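Local coordinates for sister chromatid cohesion protein (Chaetomium thermophilum, PDB 5T8V) that probably loads cohesin onto chromatin as part of the Scc2 cohesin loader, this chain being its C-terminal HEAT-repeat fragment, at residues 166-169 with 170-174; 243-247 with 248-252; 949-952 with 953-956; 973-976 with 977-981. All coordinates share one frame; numbering follows the deposited sequence.

Contact 1: residues 166-169 with 170-174; sequences IIMP and LAELR
Ile-166 and Leu-170 are joined by the first of three regular i to i+4 backbone bonds near the end of helix 149-172. Leu-170 N lies 2.9 Å from Ile-166 O. Ala-171 N to Ile-167 O and Glu-172 N to Met-168 O repeat that bond. The next step, from Leu-173 N to Pro-169 O, is weak, and Leu-173 is the first residue to leave helical geometry. Pro-169 has no N-H to offer the turn before it, and the helix is kinked there. The side chains of Ile-166 and Leu-170 lie side by side and point the same way. Ile-166 CG2 is 3.4 Å from Leu-170 CD1. Met-168 is bent at both chi2 and chi3, which brings its CE methyl to 4.0 Å from Glu-172 OE2. Arg-174 turns back on the helix end, with a bend at chi2 of -67°. Its NH1 donates to Ala-171 O at 2.6 Å, nearly straight at 172°, and to Leu-173 O at 3.0 Å. Both oxygens lie in the guanidinium plane. NH2 bonds to Glu-235 O, so the group has little freedom to turn. The positive charge at this C-terminal end probably suits the helix dipole. Leu-170 packs on Ile-193 and Met-197 of helix 190-213 and on Leu-186 of helix 180-187, while Phe-250 of helix 247-267 lies against Leu-170 and Ala-171.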
# COMPACT_ATOMS: atom_id res chain seq x y z
N ILE A 166 -7.97 16.04 -53.02
CA ILE A 166 -6.68 16.73 -53.08
C ILE A 166 -6.06 16.83 -51.69
O ILE A 166 -4.96 16.32 -51.46
CB ILE A 166 -6.85 18.12 -53.72
CG1 ILE A 166 -7.35 17.96 -55.16
CG2 ILE A 166 -5.53 18.88 -53.68
CD1 ILE A 166 -7.48 19.26 -55.95
N ILE A 167 -6.75 17.49 -50.76
CA ILE A 167 -6.15 17.81 -49.47
C ILE A 167 -5.74 16.54 -48.74
O ILE A 167 -4.58 16.37 -48.35
CB ILE A 167 -7.13 18.66 -48.63
CG1 ILE A 167 -7.50 19.94 -49.38
CG2 ILE A 167 -6.51 19.01 -47.28
CD1 ILE A 167 -8.70 20.66 -48.81
N MET A 168 -6.70 15.63 -48.54
CA MET A 168 -6.40 14.40 -47.81
C MET A 168 -5.38 13.53 -48.53
O MET A 168 -4.36 13.17 -47.91
CB MET A 168 -7.70 13.64 -47.55
CG MET A 168 -8.75 14.42 -46.76
SD MET A 168 -8.27 14.77 -45.05
CE MET A 168 -8.29 13.12 -44.34
N PRO A 169 -5.56 13.17 -49.80
CA PRO A 169 -4.54 12.32 -50.46
C PRO A 169 -3.17 12.97 -50.52
O PRO A 169 -2.16 12.25 -50.50
CB PRO A 169 -5.13 12.08 -51.85
CG PRO A 169 -6.15 13.15 -52.05
CD PRO A 169 -6.70 13.45 -50.69
N LEU A 170 -3.09 14.30 -50.60
CA LEU A 170 -1.79 14.95 -50.59
C LEU A 170 -1.15 14.88 -49.21
O LEU A 170 0.05 14.62 -49.10
CB LEU A 170 -1.92 16.41 -51.04
CG LEU A 170 -1.92 16.65 -52.55
CD1 LEU A 170 -2.29 18.09 -52.85
CD2 LEU A 170 -0.56 16.33 -53.15
N ALA A 171 -1.93 15.10 -48.16
CA ALA A 171 -1.39 14.98 -46.81
C ALA A 171 -0.92 13.56 -46.53
O ALA A 171 0.12 13.36 -45.90
CB ALA A 171 -2.45 15.41 -45.79
N GLU A 172 -1.66 12.56 -47.00
CA GLU A 172 -1.35 11.17 -46.69
C GLU A 172 -0.26 10.59 -47.58
O GLU A 172 0.33 9.57 -47.22
CB GLU A 172 -2.61 10.31 -46.82
CG GLU A 172 -3.73 10.71 -45.88
CD GLU A 172 -4.89 9.74 -45.91
OE1 GLU A 172 -4.79 8.70 -46.60
OE2 GLU A 172 -5.91 10.01 -45.24
N LEU A 173 0.03 11.21 -48.72
CA LEU A 173 0.97 10.64 -49.67
C LEU A 173 2.38 10.61 -49.08
O LEU A 173 2.87 11.62 -48.57
CB LEU A 173 0.97 11.43 -50.97
CG LEU A 173 1.75 10.78 -52.12
CD1 LEU A 173 0.97 9.60 -52.67
CD2 LEU A 173 2.05 11.79 -53.21
N ARG A 174 3.03 9.45 -49.17
CA ARG A 174 4.38 9.26 -48.67
C ARG A 174 5.30 8.83 -49.80
O ARG A 174 4.88 8.60 -50.93
CB ARG A 174 4.39 8.21 -47.55
CG ARG A 174 3.57 8.59 -46.33
CD ARG A 174 4.16 9.79 -45.60
NE ARG A 174 3.34 10.20 -44.46
CZ ARG A 174 2.31 11.05 -44.53
NH1 ARG A 174 1.97 11.60 -45.69
NH2 ARG A 174 1.63 11.35 -43.43

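Contact 2: residues 243-247 with 248-252; sequences SVIET and QKFDG
Thr-247 O accepts the backbone N-H of Asp-251 at 3.0 Å, with the donor in the carbonyl plane and the bond nearly straight at 164°. One residue earlier, Glu-246 O takes Lys-249 N at 3.1 Å. That bond spans only three residues, and the donor stands above the carbonyl plane. Ser-243 OG donates to Ile-245 O at 2.9 Å, which ties the incoming loop to itself just ahead of these bonds. Together they mark the passage from the loop after helix 218-232 into the first turn of helix 247-267, one of the many helices of this HEAT-repeat fragment. The main apolar pairing is Ile-245 with Phe-250. Their side chains cross at about a right angle. Ile-245 CG1 lies 3.5 Å from Phe-250 CE2, and its CD1 methyl is 3.7 Å from Phe-250 CZ. CG1 reaches the ring because it sits between the backbone N and the carbonyl carbon (chi1 59°). The isoleucine approaches the ring obliquely. Ile-245 CD1 also lies 4.2 Å from Lys-249 CB, at the root of the lysine. The rest of Lys-249 leads away from the loop, and its NZ bonds to Thr-198 OG1 on helix 190-213. Ile-245 itself packs on Leu-194 and Met-197 of that helix. Thr-247 OG1 has a weak hydrogen bond to Glu-240 OE2.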
# COMPACT_ATOMS: atom_id res chain seq x y z
N SER A 243 6.64 14.68 -46.83
CA SER A 243 5.41 15.39 -47.16
C SER A 243 5.63 16.19 -48.44
O SER A 243 6.68 16.82 -48.62
CB SER A 243 5.00 16.33 -46.03
OG SER A 243 6.01 17.28 -45.77
N VAL A 244 4.63 16.18 -49.32
CA VAL A 244 4.74 16.89 -50.59
C VAL A 244 4.99 18.37 -50.35
O VAL A 244 5.85 18.99 -50.98
CB VAL A 244 3.48 16.66 -51.45
CG1 VAL A 244 3.57 17.43 -52.76
CG2 VAL A 244 3.29 15.18 -51.73
N ILE A 245 4.23 18.97 -49.43
CA ILE A 245 4.36 20.38 -49.09
C ILE A 245 4.57 20.50 -47.59
O ILE A 245 4.52 19.52 -46.84
CB ILE A 245 3.13 21.20 -49.54
CG1 ILE A 245 1.85 20.66 -48.89
CG2 ILE A 245 3.01 21.17 -51.06
CD1 ILE A 245 0.61 21.49 -49.18
N GLU A 246 4.82 21.74 -47.15
CA GLU A 246 5.05 21.99 -45.74
C GLU A 246 3.87 21.53 -44.90
O GLU A 246 2.72 21.89 -45.17
CB GLU A 246 5.32 23.48 -45.51
CG GLU A 246 6.67 23.95 -46.02
CD GLU A 246 6.89 25.44 -45.82
OE1 GLU A 246 5.94 26.13 -45.39
OE2 GLU A 246 8.02 25.91 -46.09
N THR A 247 4.16 20.73 -43.88
CA THR A 247 3.12 20.20 -43.00
C THR A 247 2.27 21.31 -42.39
O THR A 247 1.07 21.11 -42.15
CB THR A 247 3.77 19.36 -41.91
OG1 THR A 247 4.83 20.10 -41.30
CG2 THR A 247 4.33 18.07 -42.49
N GLN A 248 2.86 22.48 -42.12
CA GLN A 248 2.12 23.56 -41.48
C GLN A 248 0.89 23.96 -42.27
O GLN A 248 -0.12 24.37 -41.69
CB GLN A 248 3.03 24.77 -41.28
CG GLN A 248 4.19 24.52 -40.32
CD GLN A 248 4.83 25.80 -39.83
OE1 GLN A 248 4.27 26.89 -39.97
NE2 GLN A 248 6.01 25.68 -39.24
N LYS A 249 0.94 23.85 -43.60
CA LYS A 249 -0.23 24.15 -44.42
C LYS A 249 -1.40 23.25 -44.03
O LYS A 249 -2.52 23.72 -43.77
CB LYS A 249 0.14 24.00 -45.90
CG LYS A 249 -0.74 24.74 -46.88
CD LYS A 249 -0.62 26.26 -46.73
CE LYS A 249 -1.63 26.98 -47.62
NZ LYS A 249 -1.65 28.45 -47.37
N PHE A 250 -1.14 21.94 -43.96
CA PHE A 250 -2.17 21.01 -43.52
C PHE A 250 -2.62 21.32 -42.10
O PHE A 250 -3.82 21.22 -41.79
CB PHE A 250 -1.65 19.57 -43.62
CG PHE A 250 -1.31 19.15 -45.02
CD1 PHE A 250 -2.28 19.08 -46.00
CD2 PHE A 250 -0.01 18.81 -45.36
CE1 PHE A 250 -1.97 18.68 -47.28
CE2 PHE A 250 0.31 18.41 -46.64
CZ PHE A 250 -0.68 18.35 -47.61
N ASP A 251 -1.69 21.70 -41.22
CA ASP A 251 -2.10 22.17 -39.90
C ASP A 251 -3.14 23.28 -40.03
O ASP A 251 -4.15 23.29 -39.32
CB ASP A 251 -0.90 22.66 -39.10
CG ASP A 251 0.05 21.54 -38.71
OD1 ASP A 251 -0.30 20.36 -38.91
OD2 ASP A 251 1.15 21.85 -38.19
N GLY A 252 -2.90 24.23 -40.94
CA GLY A 252 -3.88 25.26 -41.19
C GLY A 252 -5.24 24.69 -41.55
O GLY A 252 -6.27 25.18 -41.08

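Contact 3: residues 949-952 with 953-956; sequences SLKG and IQKT
The turns of helix 940-960 carry this contact, with Gly-952 and Thr-956 one turn apart. Gly-952 O is gripped twice by that threonine: by its backbone N at 2.9 Å and by its OG1 at 2.8 Å. The two donors come from opposite faces of the carbonyl plane. OG1 gets there by lying anti to its own carbonyl carbon (chi1 -52°), where it leans back along the helix. Regular i to i+4 bonds run from Ile-953 N to Ser-949 O, Gln-954 N to Leu-950 O and Lys-955 N to Lys-951 O. This is an alpha-helix of the HEAT-repeat array, with a buried side and a more open one. On the buried side, Leu-950 CD2 and Ile-953 CD1 are 4.1 Å apart, the two chains running alongside each other. Beside this pair, toward the more open flank, Gln-954 NE2 lies 3.6 Å from Lys-951 CD, again with both chains pointing the same way. Lys-951 NZ bonds to His-999 O and makes a cation-pi contact with Phe-1000, which Gln-954 also touches. With an alanine at Gln-954 there is no amide to lie along Lys-951, and a gap would probably open between that stem and Phe-1000.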
# COMPACT_ATOMS: atom_id res chain seq x y z
N SER A 949 33.07 -28.63 54.80
CA SER A 949 31.62 -28.47 54.68
C SER A 949 30.89 -29.70 55.21
O SER A 949 29.93 -29.58 55.97
CB SER A 949 31.25 -28.19 53.23
OG SER A 949 31.83 -26.98 52.78
N LEU A 950 31.34 -30.89 54.81
CA LEU A 950 30.69 -32.12 55.27
C LEU A 950 30.79 -32.26 56.78
O LEU A 950 29.79 -32.53 57.47
CB LEU A 950 31.32 -33.33 54.57
CG LEU A 950 31.09 -33.39 53.06
CD1 LEU A 950 32.04 -34.38 52.40
CD2 LEU A 950 29.64 -33.77 52.76
N LYS A 951 32.00 -32.09 57.33
CA LYS A 951 32.17 -32.06 58.77
C LYS A 951 31.15 -31.13 59.41
O LYS A 951 30.47 -31.49 60.37
CB LYS A 951 33.59 -31.63 59.13
CG LYS A 951 34.68 -32.65 58.79
CD LYS A 951 34.70 -33.79 59.79
CE LYS A 951 35.55 -34.95 59.30
NZ LYS A 951 35.34 -36.19 60.11
N GLY A 952 31.02 -29.92 58.86
CA GLY A 952 30.01 -29.00 59.37
C GLY A 952 28.61 -29.60 59.33
O GLY A 952 27.81 -29.39 60.24
N ILE A 953 28.30 -30.36 58.27
CA ILE A 953 26.97 -30.96 58.15
C ILE A 953 26.72 -31.93 59.29
O ILE A 953 25.75 -31.81 60.04
CB ILE A 953 26.82 -31.63 56.78
CG1 ILE A 953 26.80 -30.57 55.67
CG2 ILE A 953 25.54 -32.48 56.73
CD1 ILE A 953 26.81 -31.14 54.26
N GLN A 954 27.60 -32.93 59.44
CA GLN A 954 27.38 -33.91 60.50
C GLN A 954 27.48 -33.28 61.89
O GLN A 954 26.87 -33.80 62.83
CB GLN A 954 28.33 -35.10 60.37
CG GLN A 954 29.79 -34.79 60.06
CD GLN A 954 30.54 -36.02 59.59
OE1 GLN A 954 29.95 -37.08 59.38
NE2 GLN A 954 31.85 -35.89 59.42
N LYS A 955 28.20 -32.16 62.02
CA LYS A 955 28.10 -31.38 63.25
C LYS A 955 26.70 -30.81 63.42
O LYS A 955 26.18 -30.72 64.54
CB LYS A 955 29.13 -30.25 63.26
CG LYS A 955 30.60 -30.68 63.38
CD LYS A 955 30.84 -31.63 64.54
CE LYS A 955 30.86 -33.08 64.07
NZ LYS A 955 30.93 -34.04 65.21
N THR A 956 26.06 -30.42 62.31
CA THR A 956 24.68 -29.96 62.38
C THR A 956 23.76 -31.07 62.87
O THR A 956 22.87 -30.84 63.69
CB THR A 956 24.21 -29.45 61.02
OG1 THR A 956 25.16 -28.49 60.51
CG2 THR A 956 22.85 -28.79 61.13

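Contact 4: residues 973-976 with 977-981; sequences FDRY and SLIVG
Ser-977, Tyr-976 and Arg-975 carry most of this contact within helix 969-986, an alpha-helix of the HEAT-repeat array. Ser-977 N bonds to Phe-973 O at 2.9 Å, with a nearly straight N-H at 169°. Its CB sits over one face of the Phe-973 ring, offset toward the rim, in a CH-pi contact 4.3 Å from the ring centroid. The hydroxyl OG lies between its backbone N and carbonyl carbon (chi1 72°). From there Ser-977 OG is 3.1 Å from Asp-974 O, and Pro-1031 O of helix 1026-1042 is a further, weak partner. Tyr-976 contributes mainly through its backbone: Tyr-976 O takes Val-980 N at 2.9 Å. Arg-975 O in the same way takes Ile-979 N. The arginine chain is bent at chi2 and places its guanidinium so that Leu-978 CD2 lies over one face, 3.4 Å from Arg-975 NH1. NH2 bonds to Val-917 O and Val-914 O, which helps to fix the group. Leu-978 packs on Leu-922 of helix 919-935. Ile-979 packs on Leu-945 of helix 940-960, and its side chain crosses that of Arg-975 at about a right angle. A glycine in its place would probably take one apolar partner from the stem of Arg-975 and open a gap toward Leu-945. At that crossing, Arg-975 CG lies 4.0 Å from Ile-979 CD1.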
# COMPACT_ATOMS: atom_id res chain seq x y z
N PHE A 973 23.64 -24.74 57.69
CA PHE A 973 23.48 -25.97 56.93
C PHE A 973 23.15 -25.69 55.48
O PHE A 973 23.63 -26.38 54.58
CB PHE A 973 22.39 -26.85 57.54
CG PHE A 973 21.91 -27.91 56.60
CD1 PHE A 973 22.67 -29.04 56.37
CD2 PHE A 973 20.71 -27.77 55.92
CE1 PHE A 973 22.25 -30.01 55.50
CE2 PHE A 973 20.28 -28.74 55.05
CZ PHE A 973 21.05 -29.87 54.83
N ASP A 974 22.30 -24.69 55.22
CA ASP A 974 22.00 -24.32 53.84
C ASP A 974 23.29 -24.05 53.08
O ASP A 974 23.46 -24.52 51.95
CB ASP A 974 21.10 -23.09 53.81
CG ASP A 974 20.71 -22.68 52.40
OD1 ASP A 974 21.54 -22.05 51.72
OD2 ASP A 974 19.58 -23.00 51.97
N ARG A 975 24.22 -23.32 53.69
CA ARG A 975 25.46 -23.01 53.00
C ARG A 975 26.35 -24.24 52.85
O ARG A 975 26.95 -24.45 51.79
CB ARG A 975 26.21 -21.89 53.73
CG ARG A 975 27.24 -21.18 52.87
CD ARG A 975 26.56 -20.37 51.77
NE ARG A 975 27.51 -19.89 50.78
CZ ARG A 975 27.15 -19.26 49.66
NH1 ARG A 975 25.87 -19.03 49.40
NH2 ARG A 975 28.08 -18.85 48.81
N TYR A 976 26.45 -25.06 53.90
CA TYR A 976 27.23 -26.29 53.80
C TYR A 976 26.74 -27.15 52.64
O TYR A 976 27.51 -27.50 51.73
CB TYR A 976 27.16 -27.07 55.11
CG TYR A 976 27.88 -26.42 56.28
CD1 TYR A 976 29.08 -25.74 56.10
CD2 TYR A 976 27.36 -26.49 57.57
CE1 TYR A 976 29.74 -25.15 57.17
CE2 TYR A 976 28.01 -25.91 58.64
CZ TYR A 976 29.20 -25.24 58.43
OH TYR A 976 29.85 -24.66 59.49
N SER A 977 25.45 -27.50 52.66
CA SER A 977 24.89 -28.33 51.61
C SER A 977 25.02 -27.68 50.24
O SER A 977 25.19 -28.37 49.24
CB SER A 977 23.42 -28.62 51.90
OG SER A 977 22.63 -27.46 51.71
N LEU A 978 24.92 -26.35 50.18
CA LEU A 978 25.08 -25.67 48.90
C LEU A 978 26.50 -25.86 48.37
O LEU A 978 26.70 -26.19 47.19
CB LEU A 978 24.75 -24.18 49.05
CG LEU A 978 24.84 -23.37 47.75
CD1 LEU A 978 23.81 -23.84 46.74
CD2 LEU A 978 24.68 -21.88 48.03
N ILE A 979 27.50 -25.65 49.23
CA ILE A 979 28.89 -25.80 48.81
C ILE A 979 29.16 -27.23 48.36
O ILE A 979 29.73 -27.48 47.29
CB ILE A 979 29.84 -25.37 49.94
CG1 ILE A 979 29.64 -23.89 50.28
CG2 ILE A 979 31.30 -25.64 49.56
CD1 ILE A 979 30.33 -23.44 51.55
N VAL A 980 28.76 -28.20 49.19
CA VAL A 980 28.95 -29.61 48.82
C VAL A 980 28.28 -29.90 47.48
O VAL A 980 28.85 -30.57 46.62
CB VAL A 980 28.41 -30.52 49.94
CG1 VAL A 980 28.51 -31.99 49.52
CG2 VAL A 980 29.18 -30.29 51.23
N GLY A 981 27.06 -29.40 47.29
CA GLY A 981 26.32 -29.71 46.08
C GLY A 981 26.97 -29.14 44.84
O GLY A 981 27.14 -29.84 43.84

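How the contacts relate
The four contacts form two pairs on opposite sides of the centre of the elongated chain. Contacts 1 and 2 touch where the Phe-250 ring meets the backbone at Ala-171, and Leu-173 meets Val-244. Contacts 3 and 4 lie on successive helices, 940-960 and 969-986, and pack through Ser-949 on Ile-979 and Val-980 and through Ile-953 on Tyr-976. The pairs are about 110 to 121 Å apart between centres. Contact 1 is buried, while the other three are partly buried. Contact 1 ends a helix with an arginine gripping carbonyls; contact 2 begins one from a loop. Contacts 3 and 4 are mid-helix, differing in a threonine-gripped carbonyl against a CH-pi contact and a guanidinium face.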